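PDB 3VNX: ferritin from Ulva pertusa, which probably oxidises ferrous iron and stores the ferric mineral inside a hollow shell of 24 subunits. Local coordinates for residues Thr53-Arg67 with Leu109-Glu123. Residues are numbered along the deposited sequence; the frame is centred on the assembly and turned at random. Where two conformers were deposited one is given.
Sequences TISYVYHALHSYFAR and LAAPEMEFANDDKGE
Thr53, in the conformer described here, meets Leu109 through its hydroxyl side, OG1 lying beside CD2; that hydroxyl, bonded within its own helix to the carbonyl of Asn49, also accepts from a water that takes the N-H of Ala110. A turn further on, Tyr56 has its ring CG anti to the backbone N (chi1 -154°), which raises the ring beside the loop: Leu109 CD1 lies over one face, Ala110 O sits at the edge, and Pro112 CD is 3.6 Å from CE2. Its hydroxyl bonds to the carbonyl of Lys107 in a second subunit, so an amphipathic side chain suits a place shared by loop and interface. Val57 and Ala60 receive the Pro112 ring, and the small Ala60 lets the loop come close, its CB 3.7 Å from both Pro112 CG and Met114 CE. A second water donates to the carbonyls of Ala60 and Met114. Leu61, whose branched end can offer a methyl to a flat face, sets CD2 over the centre of the Phe116 ring, 3.4 Å from the centroid, a CH-pi contact along the ring normal. Tyr64 presents a face to the edge of Phe116 in an offset T-shaped pair (planes at 80°), while the backbone N of Phe116 stands over that face and Glu123 CG approaches OH at 3.4 Å. Phe65 turns its edge to Glu123 O. Arg67, long and extended from CG to NE, spans to the loop and grips Glu115 end-on: NH2 reaches OE1 at 2.9 Å, almost straight at 173°, and NH1 reaches OE2 at 3.0 Å. The guanidinium also lies against Tyr64 CD1. With no direct backbone-to-backbone bond to helix 38-66, the loop takes its path from side-chain shape; water serves Ala60 O, Met114 O and Ala110 N, and paired charges fasten the end near Arg67.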
ATOM      1  N   THR A  53      11.427   3.433 -52.446  1.00 37.46           N
ATOM      2  CA  THR A  53      10.412   3.792 -53.443  0.73 44.31           C
ATOM      3  C   THR A  53       9.019   3.381 -52.980  1.00 43.83           C
ATOM      4  O   THR A  53       8.065   4.167 -53.040  1.00 44.52           O
ATOM      5  CB  THR A  53      10.673   3.135 -54.826  0.73 42.34           C
ATOM      6  OG1 THR A  53      11.850   3.694 -55.411  0.73 43.88           O
ATOM      7  CG2 THR A  53       9.501   3.377 -55.764  0.73 40.65           C
ATOM      8  N   ILE A  54       8.906   2.135 -52.520  1.00 40.19           N
ATOM      9  CA  ILE A  54       7.614   1.608 -52.067  1.00 48.65           C
ATOM     10  C   ILE A  54       7.059   2.387 -50.857  1.00 46.66           C
ATOM     11  O   ILE A  54       5.850   2.596 -50.725  1.00 43.40           O
ATOM     12  CB  ILE A  54       7.717   0.113 -51.749  1.00 49.07           C
ATOM     13  CG1 ILE A  54       7.960  -0.677 -53.036  1.00 47.89           C
ATOM     14  CG2 ILE A  54       6.472  -0.378 -51.036  1.00 49.34           C
ATOM     15  CD1 ILE A  54       8.230  -2.137 -52.782  1.00 50.25           C
ATOM     16  N   SER A  55       7.954   2.823 -49.985  1.00 42.86           N
ATOM     17  CA  SER A  55       7.554   3.686 -48.891  1.00 47.59           C
ATOM     18  C   SER A  55       6.895   4.956 -49.435  1.00 47.53           C
ATOM     19  O   SER A  55       5.875   5.411 -48.912  1.00 38.59           O
ATOM     20  CB  SER A  55       8.766   4.037 -48.033  1.00 39.02           C
ATOM     21  OG  SER A  55       8.436   5.048 -47.115  1.00 41.96           O
ATOM     22  N   TYR A  56       7.478   5.518 -50.494  1.00 45.46           N
ATOM     23  CA  TYR A  56       7.010   6.785 -51.059  1.00 45.46           C
ATOM     24  C   TYR A  56       5.644   6.579 -51.723  1.00 43.76           C
ATOM     25  O   TYR A  56       4.722   7.392 -51.579  1.00 41.53           O
ATOM     26  CB  TYR A  56       8.037   7.276 -52.074  1.00 43.34           C
ATOM     27  CG  TYR A  56       8.112   8.776 -52.336  1.00 43.30           C
ATOM     28  CD1 TYR A  56       8.196   9.690 -51.295  1.00 40.28           C
ATOM     29  CD2 TYR A  56       8.164   9.263 -53.643  1.00 43.97           C
ATOM     30  CE1 TYR A  56       8.302  11.060 -51.553  1.00 52.24           C
ATOM     31  CE2 TYR A  56       8.263  10.621 -53.912  1.00 46.30           C
ATOM     32  CZ  TYR A  56       8.338  11.517 -52.870  1.00 52.38           C
ATOM     33  OH  TYR A  56       8.438  12.867 -53.145  1.00 45.69           O
ATOM     34  N   VAL A  57       5.521   5.474 -52.445  1.00 44.43           N
ATOM     35  CA  VAL A  57       4.262   5.110 -53.072  1.00 39.28           C
ATOM     36  C   VAL A  57       3.187   4.942 -52.019  1.00 45.25           C
ATOM     37  O   VAL A  57       2.068   5.436 -52.178  1.00 44.59           O
ATOM     38  CB  VAL A  57       4.389   3.795 -53.826  1.00 42.21           C
ATOM     39  CG1 VAL A  57       3.026   3.348 -54.322  1.00 42.20           C
ATOM     40  CG2 VAL A  57       5.378   3.941 -54.969  1.00 40.40           C
ATOM     41  N   TYR A  58       3.520   4.236 -50.940  1.00 42.42           N
ATOM     42  CA  TYR A  58       2.555   4.053 -49.863  1.00 43.04           C
ATOM     43  C   TYR A  58       2.129   5.381 -49.256  1.00 47.10           C
ATOM     44  O   TYR A  58       0.967   5.554 -48.869  1.00 42.30           O
ATOM     45  CB  TYR A  58       3.078   3.100 -48.794  1.00 39.99           C
ATOM     46  CG  TYR A  58       2.915   1.654 -49.211  1.00 48.70           C
ATOM     47  CD1 TYR A  58       1.951   1.302 -50.147  1.00 42.85           C
ATOM     48  CD2 TYR A  58       3.718   0.648 -48.684  1.00 45.22           C
ATOM     49  CE1 TYR A  58       1.785  -0.011 -50.550  1.00 50.92           C
ATOM     50  CE2 TYR A  58       3.560  -0.676 -49.084  1.00 54.34           C
ATOM     51  CZ  TYR A  58       2.584  -1.001 -50.022  1.00 61.22           C
ATOM     52  OH  TYR A  58       2.399  -2.310 -50.448  1.00 50.24           O
ATOM     53  N   HIS A  59       3.069   6.325 -49.191  1.00 39.63           N
ATOM     54  CA  HIS A  59       2.755   7.640 -48.666  1.00 41.61           C
ATOM     55  C   HIS A  59       1.770   8.356 -49.597  1.00 46.49           C
ATOM     56  O   HIS A  59       0.871   9.072 -49.139  1.00 39.40           O
ATOM     57  CB  HIS A  59       4.020   8.471 -48.465  1.00 41.86           C
ATOM     58  CG  HIS A  59       3.897   9.472 -47.363  1.00 43.76           C
ATOM     59  ND1 HIS A  59       4.972  10.204 -46.896  1.00 46.33           N
ATOM     60  CD2 HIS A  59       2.834   9.852 -46.617  1.00 37.25           C
ATOM     61  CE1 HIS A  59       4.568  10.997 -45.920  1.00 41.42           C
ATOM     62  NE2 HIS A  59       3.271  10.807 -45.734  1.00 42.10           N
ATOM     63  N   ALA A  60       1.924   8.148 -50.903  1.00 40.01           N
ATOM     64  CA  ALA A  60       0.984   8.741 -51.857  1.00 49.01           C
ATOM     65  C   ALA A  60      -0.427   8.148 -51.672  1.00 50.79           C
ATOM     66  O   ALA A  60      -1.437   8.874 -51.702  1.00 43.26           O
ATOM     67  CB  ALA A  60       1.484   8.571 -53.294  1.00 36.76           C
ATOM     68  N   LEU A  61      -0.491   6.836 -51.452  1.00 44.40           N
ATOM     69  CA  LEU A  61      -1.765   6.173 -51.229  1.00 43.66           C
ATOM     70  C   LEU A  61      -2.448   6.760 -50.014  1.00 46.88           C
ATOM     71  O   LEU A  61      -3.667   6.982 -49.994  1.00 49.27           O
ATOM     72  CB  LEU A  61      -1.550   4.680 -51.038  1.00 49.50           C
ATOM     73  CG  LEU A  61      -1.410   3.966 -52.383  1.00 56.11           C
ATOM     74  CD1 LEU A  61      -0.794   2.571 -52.227  1.00 60.49           C
ATOM     75  CD2 LEU A  61      -2.771   3.901 -53.061  1.00 50.05           C
ATOM     76  N   HIS A  62      -1.646   7.036 -48.998  1.00 47.09           N
ATOM     77  CA  HIS A  62      -2.165   7.639 -47.790  1.00 48.99           C
ATOM     78  C   HIS A  62      -2.861   8.966 -48.099  1.00 50.59           C
ATOM     79  O   HIS A  62      -3.987   9.226 -47.635  1.00 43.86           O
ATOM     80  CB  HIS A  62      -1.048   7.864 -46.777  1.00 37.69           C
ATOM     81  CG  HIS A  62      -1.383   8.900 -45.758  1.00 43.81           C
ATOM     82  ND1 HIS A  62      -2.217   8.649 -44.688  1.00 43.13           N
ATOM     83  CD2 HIS A  62      -1.027  10.205 -45.661  1.00 49.67           C
ATOM     84  CE1 HIS A  62      -2.345   9.749 -43.967  1.00 47.71           C
ATOM     85  NE2 HIS A  62      -1.632  10.707 -44.536  1.00 47.92           N
ATOM     86  N   SER A  63      -2.185   9.816 -48.870  1.00 46.66           N
ATOM     87  CA  SER A  63      -2.750  11.127 -49.167  1.00 53.85           C
ATOM     88  C   SER A  63      -4.028  10.998 -49.972  1.00 46.41           C
ATOM     89  O   SER A  63      -4.941  11.815 -49.847  1.00 46.71           O
ATOM     90  CB  SER A  63      -1.740  12.018 -49.888  1.00 52.47           C
ATOM     91  OG  SER A  63      -0.833  12.573 -48.951  1.00 57.11           O
ATOM     92  N   TYR A  64      -4.100   9.961 -50.794  1.00 39.60           N
ATOM     93  CA  TYR A  64      -5.311   9.754 -51.567  1.00 46.72           C
ATOM     94  C   TYR A  64      -6.509   9.488 -50.629  1.00 44.99           C
ATOM     95  O   TYR A  64      -7.543  10.158 -50.722  1.00 38.54           O
ATOM     96  CB  TYR A  64      -5.137   8.657 -52.638  1.00 39.24           C
ATOM     97  CG  TYR A  64      -6.427   8.397 -53.372  1.00 53.75           C
ATOM     98  CD1 TYR A  64      -6.820   9.209 -54.442  1.00 48.16           C
ATOM     99  CD2 TYR A  64      -7.289   7.374 -52.966  1.00 49.32           C
ATOM    100  CE1 TYR A  64      -8.016   8.996 -55.100  1.00 47.70           C
ATOM    101  CE2 TYR A  64      -8.495   7.154 -53.622  1.00 48.42           C
ATOM    102  CZ  TYR A  64      -8.853   7.967 -54.687  1.00 52.57           C
ATOM    103  OH  TYR A  64     -10.052   7.753 -55.338  1.00 49.13           O
ATOM    104  N   PHE A  65      -6.353   8.544 -49.702  1.00 39.96           N
ATOM    105  CA  PHE A  65      -7.448   8.200 -48.796  1.00 40.64           C
ATOM    106  C   PHE A  65      -7.728   9.266 -47.734  1.00 43.86           C
ATOM    107  O   PHE A  65      -8.828   9.316 -47.167  1.00 43.91           O
ATOM    108  CB  PHE A  65      -7.234   6.817 -48.177  1.00 48.82           C
ATOM    109  CG  PHE A  65      -7.308   5.714 -49.179  1.00 45.95           C
ATOM    110  CD1 PHE A  65      -8.542   5.237 -49.612  1.00 50.87           C
ATOM    111  CD2 PHE A  65      -6.152   5.186 -49.739  1.00 47.00           C
ATOM    112  CE1 PHE A  65      -8.627   4.222 -50.568  1.00 45.36           C
ATOM    113  CE2 PHE A  65      -6.222   4.181 -50.686  1.00 45.05           C
ATOM    114  CZ  PHE A  65      -7.469   3.695 -51.108  1.00 49.33           C
ATOM    115  N   ALA A  66      -6.751  10.140 -47.502  1.00 42.80           N
ATOM    116  CA  ALA A  66      -6.955  11.308 -46.644  1.00 43.74           C
ATOM    117  C   ALA A  66      -7.868  12.375 -47.264  1.00 48.20           C
ATOM    118  O   ALA A  66      -8.387  13.226 -46.545  1.00 44.66           O
ATOM    119  CB  ALA A  66      -5.615  11.936 -46.254  1.00 43.53           C
ATOM    120  N   ARG A  67      -8.066  12.349 -48.583  1.00 42.43           N
ATOM    121  CA  ARG A  67      -8.900  13.388 -49.208  1.00 51.04           C
ATOM    122  C   ARG A  67     -10.323  13.375 -48.674  1.00 47.96           C
ATOM    123  O   ARG A  67     -10.966  12.335 -48.623  1.00 49.65           O
ATOM    124  CB  ARG A  67      -8.948  13.233 -50.719  1.00 52.16           C
ATOM    125  CG  ARG A  67      -7.601  13.237 -51.361  1.00 48.27           C
ATOM    126  CD  ARG A  67      -7.753  12.961 -52.819  1.00 48.06           C
ATOM    127  NE  ARG A  67      -6.494  13.115 -53.530  1.00 53.63           N
ATOM    128  CZ  ARG A  67      -6.363  12.963 -54.840  1.00 50.78           C
ATOM    129  NH1 ARG A  67      -7.419  12.656 -55.585  1.00 48.49           N
ATOM    130  NH2 ARG A  67      -5.176  13.119 -55.402  1.00 47.51           N
ATOM    131  N   LEU A 109      14.231   8.971 -56.416  1.00 48.29           N
ATOM    132  CA  LEU A 109      12.894   8.436 -56.257  1.00 44.54           C
ATOM    133  C   LEU A 109      11.995   9.097 -57.280  1.00 55.17           C
ATOM    134  O   LEU A 109      11.880  10.331 -57.308  1.00 54.70           O
ATOM    135  CB  LEU A 109      12.362   8.708 -54.850  1.00 47.57           C
ATOM    136  CG  LEU A 109      13.142   8.145 -53.654  1.00 51.81           C
ATOM    137  CD1 LEU A 109      12.234   8.117 -52.435  1.00 48.31           C
ATOM    138  CD2 LEU A 109      13.680   6.751 -53.943  1.00 45.67           C
ATOM    139  N   ALA A 110      11.377   8.279 -58.133  1.00 44.88           N
ATOM    140  CA  ALA A 110      10.403   8.776 -59.098  1.00 45.01           C
ATOM    141  C   ALA A 110       9.118   9.237 -58.402  1.00 51.00           C
ATOM    142  O   ALA A 110       8.735   8.699 -57.353  1.00 52.38           O
ATOM    143  CB  ALA A 110      10.089   7.701 -60.130  1.00 45.62           C
ATOM    144  N   ALA A 111       8.453  10.225 -58.992  1.00 51.66           N
ATOM    145  CA  ALA A 111       7.138  10.655 -58.523  1.00 45.05           C
ATOM    146  C   ALA A 111       6.184   9.483 -58.596  1.00 48.35           C
ATOM    147  O   ALA A 111       6.087   8.835 -59.640  1.00 50.48           O
ATOM    148  CB  ALA A 111       6.631  11.771 -59.382  1.00 39.58           C
ATOM    149  N   PRO A 112       5.479   9.191 -57.483  1.00 57.50           N
ATOM    150  CA  PRO A 112       4.497   8.094 -57.463  1.00 38.96           C
ATOM    151  C   PRO A 112       3.182   8.545 -58.067  1.00 49.68           C
ATOM    152  O   PRO A 112       2.963   9.748 -58.212  1.00 44.80           O
ATOM    153  CB  PRO A 112       4.295   7.839 -55.971  1.00 44.30           C
ATOM    154  CG  PRO A 112       4.523   9.193 -55.341  1.00 51.15           C
ATOM    155  CD  PRO A 112       5.601   9.855 -56.169  1.00 49.30           C
ATOM    156  N   GLU A 113       2.329   7.595 -58.442  1.00 49.31           N
ATOM    157  CA  GLU A 113       0.963   7.892 -58.860  0.57 49.77           C
ATOM    158  C   GLU A 113       0.186   8.470 -57.675  1.00 50.24           C
ATOM    159  O   GLU A 113       0.368   8.018 -56.543  1.00 48.60           O
ATOM    160  CB  GLU A 113       0.278   6.617 -59.368  0.57 45.87           C
ATOM    161  CG  GLU A 113      -1.196   6.793 -59.691  0.57 45.59           C
ATOM    162  CD  GLU A 113      -1.428   7.767 -60.824  0.57 46.06           C
ATOM    163  OE1 GLU A 113      -0.995   7.465 -61.958  0.57 45.98           O
ATOM    164  OE2 GLU A 113      -2.037   8.832 -60.586  0.57 41.33           O
ATOM    165  N   MET A 114      -0.671   9.455 -57.919  1.00 43.46           N
ATOM    166  CA  MET A 114      -1.433  10.071 -56.835  1.00 48.40           C
ATOM    167  C   MET A 114      -2.921   9.729 -56.887  1.00 50.12           C
ATOM    168  O   MET A 114      -3.660   9.955 -55.921  1.00 43.45           O
ATOM    169  CB  MET A 114      -1.268  11.598 -56.853  1.00 44.19           C
ATOM    170  CG  MET A 114       0.184  12.077 -56.996  1.00 58.38           C
ATOM    171  SD  MET A 114       1.334  11.505 -55.714  1.00 52.48           S
ATOM    172  CE  MET A 114       0.442  11.947 -54.239  1.00 40.99           C
ATOM    173  N   GLU A 115      -3.357   9.187 -58.016  1.00 42.53           N
ATOM    174  CA  GLU A 115      -4.782   9.006 -58.271  0.76 47.01           C
ATOM    175  C   GLU A 115      -5.143   7.544 -58.248  1.00 43.95           C
ATOM    176  O   GLU A 115      -4.474   6.723 -58.881  0.78 40.41           O
ATOM    177  CB  GLU A 115      -5.145   9.606 -59.629  1.00 48.97           C
ATOM    178  CG  GLU A 115      -4.803  11.070 -59.717  1.00 39.09           C
ATOM    179  CD  GLU A 115      -5.547  11.875 -58.681  1.00 53.04           C
ATOM    180  OE1 GLU A 115      -5.042  12.955 -58.288  1.00 50.69           O
ATOM    181  OE2 GLU A 115      -6.640  11.422 -58.260  1.00 47.95           O
ATOM    182  N   PHE A 116      -6.200   7.200 -57.525  1.00 45.89           N
ATOM    183  CA  PHE A 116      -6.494   5.775 -57.347  1.00 51.15           C
ATOM    184  C   PHE A 116      -7.967   5.427 -57.471  1.00 49.61           C
ATOM    185  O   PHE A 116      -8.383   4.321 -57.113  1.00 55.39           O
ATOM    186  CB  PHE A 116      -5.879   5.239 -56.042  1.00 45.30           C
ATOM    187  CG  PHE A 116      -4.394   5.431 -55.967  1.00 42.35           C
ATOM    188  CD1 PHE A 116      -3.856   6.527 -55.313  1.00 41.53           C
ATOM    189  CD2 PHE A 116      -3.534   4.535 -56.593  1.00 41.93           C
ATOM    190  CE1 PHE A 116      -2.475   6.720 -55.260  1.00 46.48           C
ATOM    191  CE2 PHE A 116      -2.161   4.716 -56.551  1.00 43.30           C
ATOM    192  CZ  PHE A 116      -1.627   5.815 -55.889  1.00 46.25           C
ATOM    193  N   ALA A 117      -8.743   6.373 -57.990  1.00 43.95           N
ATOM    194  CA  ALA A 117     -10.126   6.106 -58.339  1.00 50.98           C
ATOM    195  C   ALA A 117     -10.168   4.958 -59.347  1.00 57.95           C
ATOM    196  O   ALA A 117      -9.287   4.817 -60.197  1.00 56.08           O
ATOM    197  CB  ALA A 117     -10.796   7.360 -58.908  1.00 43.54           C
ATOM    198  N   ASN A 118     -11.186   4.122 -59.227  1.00 59.07           N
ATOM    199  CA  ASN A 118     -11.331   2.974 -60.097  1.00 57.65           C
ATOM    200  C   ASN A 118     -12.780   2.535 -60.067  1.00 64.24           C
ATOM    201  O   ASN A 118     -13.296   2.136 -59.017  1.00 61.99           O
ATOM    202  CB  ASN A 118     -10.422   1.842 -59.641  1.00 55.73           C
ATOM    203  CG  ASN A 118     -10.515   0.629 -60.538  1.00 61.54           C
ATOM    204  OD1 ASN A 118     -11.603   0.239 -60.971  1.00 62.76           O
ATOM    205  ND2 ASN A 118      -9.369   0.018 -60.820  1.00 60.60           N
ATOM    206  N   ASP A 119     -13.433   2.625 -61.220  1.00 64.35           N
ATOM    207  CA  ASP A 119     -14.874   2.434 -61.308  1.00 64.42           C
ATOM    208  C   ASP A 119     -15.253   0.966 -61.260  1.00 57.76           C
ATOM    209  O   ASP A 119     -16.288   0.607 -60.710  1.00 62.57           O
ATOM    210  CB  ASP A 119     -15.424   3.088 -62.579  1.00 70.67           C
ATOM    211  CG  ASP A 119     -15.319   4.604 -62.546  1.00 73.02           C
ATOM    212  OD1 ASP A 119     -15.316   5.187 -61.433  1.00 72.18           O
ATOM    213  OD2 ASP A 119     -15.244   5.209 -63.636  1.00 79.61           O
ATOM    214  N   ASP A 120     -14.410   0.119 -61.833  1.00 54.25           N
ATOM    215  CA  ASP A 120     -14.676  -1.311 -61.833  1.00 66.68           C
ATOM    216  C   ASP A 120     -14.608  -1.847 -60.413  1.00 64.72           C
ATOM    217  O   ASP A 120     -15.596  -2.354 -59.877  1.00 54.52           O
ATOM    218  CB  ASP A 120     -13.660  -2.056 -62.702  1.00 64.37           C
ATOM    219  CG  ASP A 120     -13.752  -3.570 -62.544  1.00 76.08           C
ATOM    220  OD1 ASP A 120     -14.869  -4.077 -62.272  1.00 70.34           O
ATOM    221  OD2 ASP A 120     -12.705  -4.248 -62.697  1.00 69.62           O
ATOM    222  N   LYS A 121     -13.437  -1.717 -59.804  1.00 55.57           N
ATOM    223  CA  LYS A 121     -13.195  -2.365 -58.528  1.00 57.15           C
ATOM    224  C   LYS A 121     -13.528  -1.522 -57.284  1.00 59.19           C
ATOM    225  O   LYS A 121     -13.809  -2.070 -56.208  1.00 52.32           O
ATOM    226  CB  LYS A 121     -11.772  -2.926 -58.507  1.00 54.72           C
ATOM    227  CG  LYS A 121     -11.698  -4.257 -59.255  1.00 59.99           C
ATOM    228  CD  LYS A 121     -10.298  -4.791 -59.364  1.00 62.69           C
ATOM    229  CE  LYS A 121     -10.253  -6.055 -60.220  1.00 65.73           C
ATOM    230  NZ  LYS A 121     -10.728  -7.286 -59.521  1.00 53.56           N
ATOM    231  N   GLY A 122     -13.552  -0.201 -57.446  1.00 55.44           N
ATOM    232  CA  GLY A 122     -13.660   0.703 -56.313  1.00 49.50           C
ATOM    233  C   GLY A 122     -12.243   1.007 -55.878  1.00 47.73           C
ATOM    234  O   GLY A 122     -11.369   0.145 -56.030  1.00 47.70           O
ATOM    235  N   GLU A 123     -11.986   2.218 -55.375  1.00 48.70           N
ATOM    236  CA  GLU A 123     -10.613   2.583 -54.993  1.00 50.53           C
ATOM    237  C   GLU A 123     -10.057   1.726 -53.843  1.00 49.32           C
ATOM    238  O   GLU A 123      -8.861   1.410 -53.814  1.00 43.82           O
ATOM    239  CB  GLU A 123     -10.467   4.073 -54.654  1.00 46.59           C
ATOM    240  CG  GLU A 123     -11.737   4.907 -54.779  1.00 68.75           C
ATOM    241  CD  GLU A 123     -12.703   4.686 -53.632  1.00 66.84           C
ATOM    242  OE1 GLU A 123     -12.522   3.698 -52.884  1.00 71.34           O
ATOM    243  OE2 GLU A 123     -13.646   5.495 -53.483  1.00 56.14           O
TER
HETATM  244  O   HOH W   1      11.418   5.433 -57.607  1.00 46.91           O
HETATM  245  O   HOH W   2      -2.219  10.733 -53.564  1.00 45.86           O